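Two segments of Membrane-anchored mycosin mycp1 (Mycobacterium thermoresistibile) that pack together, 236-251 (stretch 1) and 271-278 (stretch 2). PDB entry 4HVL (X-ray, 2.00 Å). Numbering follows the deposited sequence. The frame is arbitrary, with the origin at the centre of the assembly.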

# COMPACT_ATOMS: atom_id res chain seq x y z
N PRO A 236 14.44 -17.27 -12.83
CA PRO A 236 13.05 -17.29 -13.35
C PRO A 236 12.26 -15.99 -13.11
O PRO A 236 11.42 -15.61 -13.93
CB PRO A 236 12.40 -18.47 -12.60
CG PRO A 236 13.21 -18.61 -11.35
CD PRO A 236 14.62 -18.22 -11.72
N ARG A 237 12.53 -15.32 -12.00
CA ARG A 237 11.91 -14.03 -11.70
C ARG A 237 12.68 -12.81 -12.27
O ARG A 237 12.24 -11.68 -12.14
CB ARG A 237 11.73 -13.87 -10.19
CG ARG A 237 10.87 -14.97 -9.54
CD ARG A 237 9.45 -15.01 -10.11
NE ARG A 237 8.77 -13.71 -10.05
CZ ARG A 237 7.97 -13.32 -9.05
NH1 ARG A 237 7.77 -14.11 -8.01
NH2 ARG A 237 7.39 -12.11 -9.07
N GLY A 238 13.81 -13.03 -12.94
CA GLY A 238 14.49 -11.94 -13.64
C GLY A 238 15.06 -10.83 -12.77
O GLY A 238 14.98 -9.66 -13.14
N TRP A 239 15.64 -11.20 -11.62
CA TRP A 239 16.40 -10.26 -10.79
C TRP A 239 17.51 -9.54 -11.59
O TRP A 239 17.76 -8.37 -11.34
CB TRP A 239 17.05 -10.94 -9.57
CG TRP A 239 16.10 -11.11 -8.42
CD1 TRP A 239 15.33 -12.20 -8.15
CD2 TRP A 239 15.81 -10.14 -7.40
NE1 TRP A 239 14.57 -11.97 -7.00
CE2 TRP A 239 14.84 -10.71 -6.54
CE3 TRP A 239 16.25 -8.85 -7.13
CZ2 TRP A 239 14.34 -10.03 -5.41
CZ3 TRP A 239 15.76 -8.19 -6.03
CH2 TRP A 239 14.82 -8.78 -5.18
N GLN A 240 18.14 -10.23 -12.52
CA GLN A 240 19.22 -9.65 -13.32
C GLN A 240 18.76 -8.73 -14.45
O GLN A 240 19.57 -8.08 -15.05
CB GLN A 240 20.12 -10.76 -13.89
CG GLN A 240 20.70 -11.69 -12.83
CD GLN A 240 21.16 -10.95 -11.59
OE1 GLN A 240 21.87 -9.94 -11.68
NE2 GLN A 240 20.71 -11.40 -10.44
N GLN A 241 17.45 -8.66 -14.70
CA GLN A 241 16.86 -7.76 -15.70
C GLN A 241 16.33 -6.49 -15.05
O GLN A 241 15.88 -5.59 -15.73
CB GLN A 241 15.72 -8.48 -16.42
CG GLN A 241 16.09 -9.86 -16.95
CD GLN A 241 17.24 -9.78 -17.92
OE1 GLN A 241 17.31 -8.84 -18.71
NE2 GLN A 241 18.14 -10.77 -17.88
N VAL A 242 16.38 -6.42 -13.73
CA VAL A 242 15.84 -5.26 -13.01
C VAL A 242 16.69 -4.02 -13.27
O VAL A 242 17.93 -4.09 -13.23
CB VAL A 242 15.81 -5.52 -11.49
CG1 VAL A 242 15.58 -4.23 -10.71
CG2 VAL A 242 14.76 -6.57 -11.18
N GLN A 243 16.02 -2.89 -13.52
CA GLN A 243 16.67 -1.57 -13.58
C GLN A 243 16.21 -0.63 -12.45
O GLN A 243 16.98 0.26 -12.04
CB GLN A 243 16.35 -0.90 -14.92
CG GLN A 243 16.70 -1.77 -16.11
CD GLN A 243 16.18 -1.21 -17.42
OE1 GLN A 243 15.26 -0.36 -17.45
NE2 GLN A 243 16.75 -1.68 -18.53
N THR A 244 14.96 -0.78 -12.01
CA THR A 244 14.36 0.08 -11.01
C THR A 244 14.01 -0.71 -9.74
O THR A 244 13.22 -1.64 -9.77
CB THR A 244 13.10 0.76 -11.58
OG1 THR A 244 13.45 1.51 -12.74
CG2 THR A 244 12.46 1.71 -10.58
N ILE A 245 14.66 -0.35 -8.64
CA ILE A 245 14.31 -0.86 -7.32
C ILE A 245 13.07 -0.10 -6.85
O ILE A 245 13.01 1.13 -6.98
CB ILE A 245 15.47 -0.65 -6.32
CG1 ILE A 245 16.73 -1.40 -6.78
CG2 ILE A 245 15.07 -1.04 -4.89
CD1 ILE A 245 16.51 -2.87 -7.06
N VAL A 246 12.07 -0.84 -6.36
CA VAL A 246 10.91 -0.27 -5.66
C VAL A 246 10.97 -0.74 -4.20
O VAL A 246 11.04 -1.96 -3.93
CB VAL A 246 9.57 -0.71 -6.30
CG1 VAL A 246 8.40 -0.01 -5.62
CG2 VAL A 246 9.57 -0.42 -7.80
N SER A 247 10.96 0.21 -3.27
CA SER A 247 11.08 -0.11 -1.84
C SER A 247 9.89 0.47 -1.08
O SER A 247 9.50 1.60 -1.32
CB SER A 247 12.36 0.47 -1.24
OG SER A 247 12.56 0.05 0.11
N PRO A 248 9.35 -0.29 -0.10
CA PRO A 248 9.85 -1.55 0.46
C PRO A 248 9.34 -2.79 -0.30
O PRO A 248 9.51 -3.92 0.17
CB PRO A 248 9.29 -1.52 1.87
CG PRO A 248 7.96 -0.86 1.69
CD PRO A 248 8.20 0.22 0.66
N ALA A 249 8.74 -2.58 -1.47
CA ALA A 249 8.22 -3.70 -2.30
C ALA A 249 9.19 -4.86 -2.44
O ALA A 249 8.77 -6.04 -2.45
CB ALA A 249 7.83 -3.18 -3.69
N TRP A 250 10.48 -4.53 -2.58
CA TRP A 250 11.53 -5.48 -2.86
C TRP A 250 11.98 -6.33 -1.71
O TRP A 250 12.83 -7.18 -1.90
CB TRP A 250 12.73 -4.80 -3.53
CG TRP A 250 13.70 -4.02 -2.66
CD1 TRP A 250 13.39 -3.21 -1.60
CD2 TRP A 250 15.12 -3.95 -2.81
NE1 TRP A 250 14.52 -2.67 -1.07
CE2 TRP A 250 15.60 -3.10 -1.79
CE3 TRP A 250 16.03 -4.55 -3.68
CZ2 TRP A 250 16.96 -2.81 -1.62
CZ3 TRP A 250 17.39 -4.27 -3.53
CH2 TRP A 250 17.85 -3.40 -2.51
N TYR A 251 11.43 -6.10 -0.51
CA TYR A 251 11.73 -6.93 0.65
C TYR A 251 10.91 -8.22 0.69
O TYR A 251 10.97 -8.95 1.65
CB TYR A 251 11.56 -6.12 1.96
CG TYR A 251 12.66 -5.10 2.16
CD1 TYR A 251 13.95 -5.50 2.47
CD2 TYR A 251 12.43 -3.74 1.97
CE1 TYR A 251 14.97 -4.59 2.62
CE2 TYR A 251 13.45 -2.82 2.11
CZ TYR A 251 14.72 -3.25 2.44
OH TYR A 251 15.76 -2.35 2.59
N SER A 271 1.26 -0.48 -13.44
CA SER A 271 1.70 -1.26 -12.27
C SER A 271 3.17 -1.63 -12.46
O SER A 271 3.54 -2.20 -13.48
CB SER A 271 0.84 -2.51 -12.11
OG SER A 271 1.00 -3.10 -10.83
N MET A 272 4.01 -1.29 -11.49
CA MET A 272 5.44 -1.58 -11.54
C MET A 272 5.71 -3.07 -11.33
O MET A 272 5.37 -3.64 -10.29
CB MET A 272 6.19 -0.77 -10.45
CG MET A 272 6.52 0.66 -10.85
SD MET A 272 7.75 0.80 -12.18
CE MET A 272 9.12 -0.03 -11.40
N SER A 273 6.32 -3.69 -12.34
CA SER A 273 6.63 -5.11 -12.28
C SER A 273 7.97 -5.32 -11.62
O SER A 273 8.87 -4.46 -11.70
CB SER A 273 6.69 -5.71 -13.71
OG SER A 273 7.86 -5.30 -14.40
N GLY A 274 8.13 -6.49 -11.02
CA GLY A 274 9.44 -6.93 -10.60
C GLY A 274 9.47 -8.33 -10.01
O GLY A 274 8.41 -8.95 -9.78
N PRO A 275 10.69 -8.83 -9.71
CA PRO A 275 10.82 -10.17 -9.16
C PRO A 275 10.16 -10.36 -7.78
O PRO A 275 10.01 -11.49 -7.34
CB PRO A 275 12.34 -10.38 -9.07
CG PRO A 275 12.93 -9.02 -9.00
CD PRO A 275 11.98 -8.10 -9.75
N TRP A 276 9.73 -9.25 -7.16
CA TRP A 276 9.23 -9.24 -5.78
C TRP A 276 7.70 -9.17 -5.68
O TRP A 276 7.15 -9.30 -4.60
CB TRP A 276 9.84 -8.04 -5.02
CG TRP A 276 9.81 -6.78 -5.87
CD1 TRP A 276 8.71 -6.06 -6.22
CD2 TRP A 276 10.92 -6.16 -6.54
NE1 TRP A 276 9.05 -5.03 -7.03
CE2 TRP A 276 10.40 -5.05 -7.24
CE3 TRP A 276 12.29 -6.42 -6.58
CZ2 TRP A 276 11.20 -4.20 -7.99
CZ3 TRP A 276 13.10 -5.56 -7.32
CH2 TRP A 276 12.55 -4.45 -8.02
N VAL A 277 7.01 -8.97 -6.79
CA VAL A 277 5.54 -8.87 -6.76
C VAL A 277 4.97 -10.26 -6.42
O VAL A 277 5.38 -11.26 -7.02
CB VAL A 277 4.99 -8.36 -8.11
CG1 VAL A 277 3.46 -8.30 -8.10
CG2 VAL A 277 5.57 -7.00 -8.45
N GLY A 278 4.04 -10.33 -5.46
CA GLY A 278 3.48 -11.59 -4.94
C GLY A 278 2.01 -11.84 -5.27
O GLY A 278 1.56 -12.98 -5.28
O HOH W 1 6.77 -13.42 -5.34
O HOH W 2 11.92 -13.14 -6.13

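A single arginine reads three backbone carbonyls of one turn here, yet bonds well to just one of them. Gly274 to Val277 form a type I beta turn, and the guanidinium of Arg237 lies against it. Arg237 NH2 donates to Val277 O at 3.0 Å, with an almost straight N-H...O angle of 171°. This oxygen sits at the guanidinium edge, near its plane, where the N-H bonds point. A second, weak bond runs from Arg237 NH2 to Gly274 O at 3.4 Å. Pro275 O is also close to Arg237 NH2, at 3.2 Å, but it lies over the guanidinium face. The angle is poor, and no hydrogen bond forms.

Two waters extend this polar edge. Water 1 accepts from Arg237 NH1 (2.9 Å) and donates to Val277 O (3.1 Å). Water 2 accepts from Trp239 NE1 (3.0 Å) and donates to Pro275 O (2.8 Å), so that carbonyl finds a partner despite its poor angle to the arginine.

No backbone-to-backbone hydrogen bond links the stretches. Their backbones come close at Arg237 and Pro275, with CA atoms 4.7 Å apart, and again at Trp250 and Trp276, with CA atoms 5.3 Å apart. Between these points they separate, and side chains fill the gap.

Trp276 fills much of it and has the largest area covered by the other stretch. Its CB points toward stretch 1. Trp250 CB lies over the ring face in a CH-pi contact, 3.9 Å from the centroid of the Trp276 six-membered ring. The Trp276 edge meets the face of Trp239 in an offset edge-to-face pair, with six-membered ring centroids 5.5 Å apart and planes at 71°. Ala249 CB approaches Trp276 CD1 at 3.9 Å, and Val246 CG2 approaches Trp276 CZ2 at 4.1 Å. Strand 244-247 thus supplies part of the pocket wall. The fit has a cost: Val246 N is buried by the contact and has no partner in the model.

Pro275 packs beside this ring. Its CB lies almost straight over the Trp239 five-membered ring, 3.5 Å from the centroid, in a second CH-pi contact. Pro275 CD also meets Val242 CG2 at 3.5 Å. Gly274 leaves room for the indole: an ideal CB there would be 2.5 Å from Trp276 CE2, a clash within the same stretch.

Met272 completes the apolar packing. Its CE contacts Val246 CG2 at 3.6 Å and Thr244 CG2 at 3.9 Å. These contacts bury nonpolar surface without any directional bond.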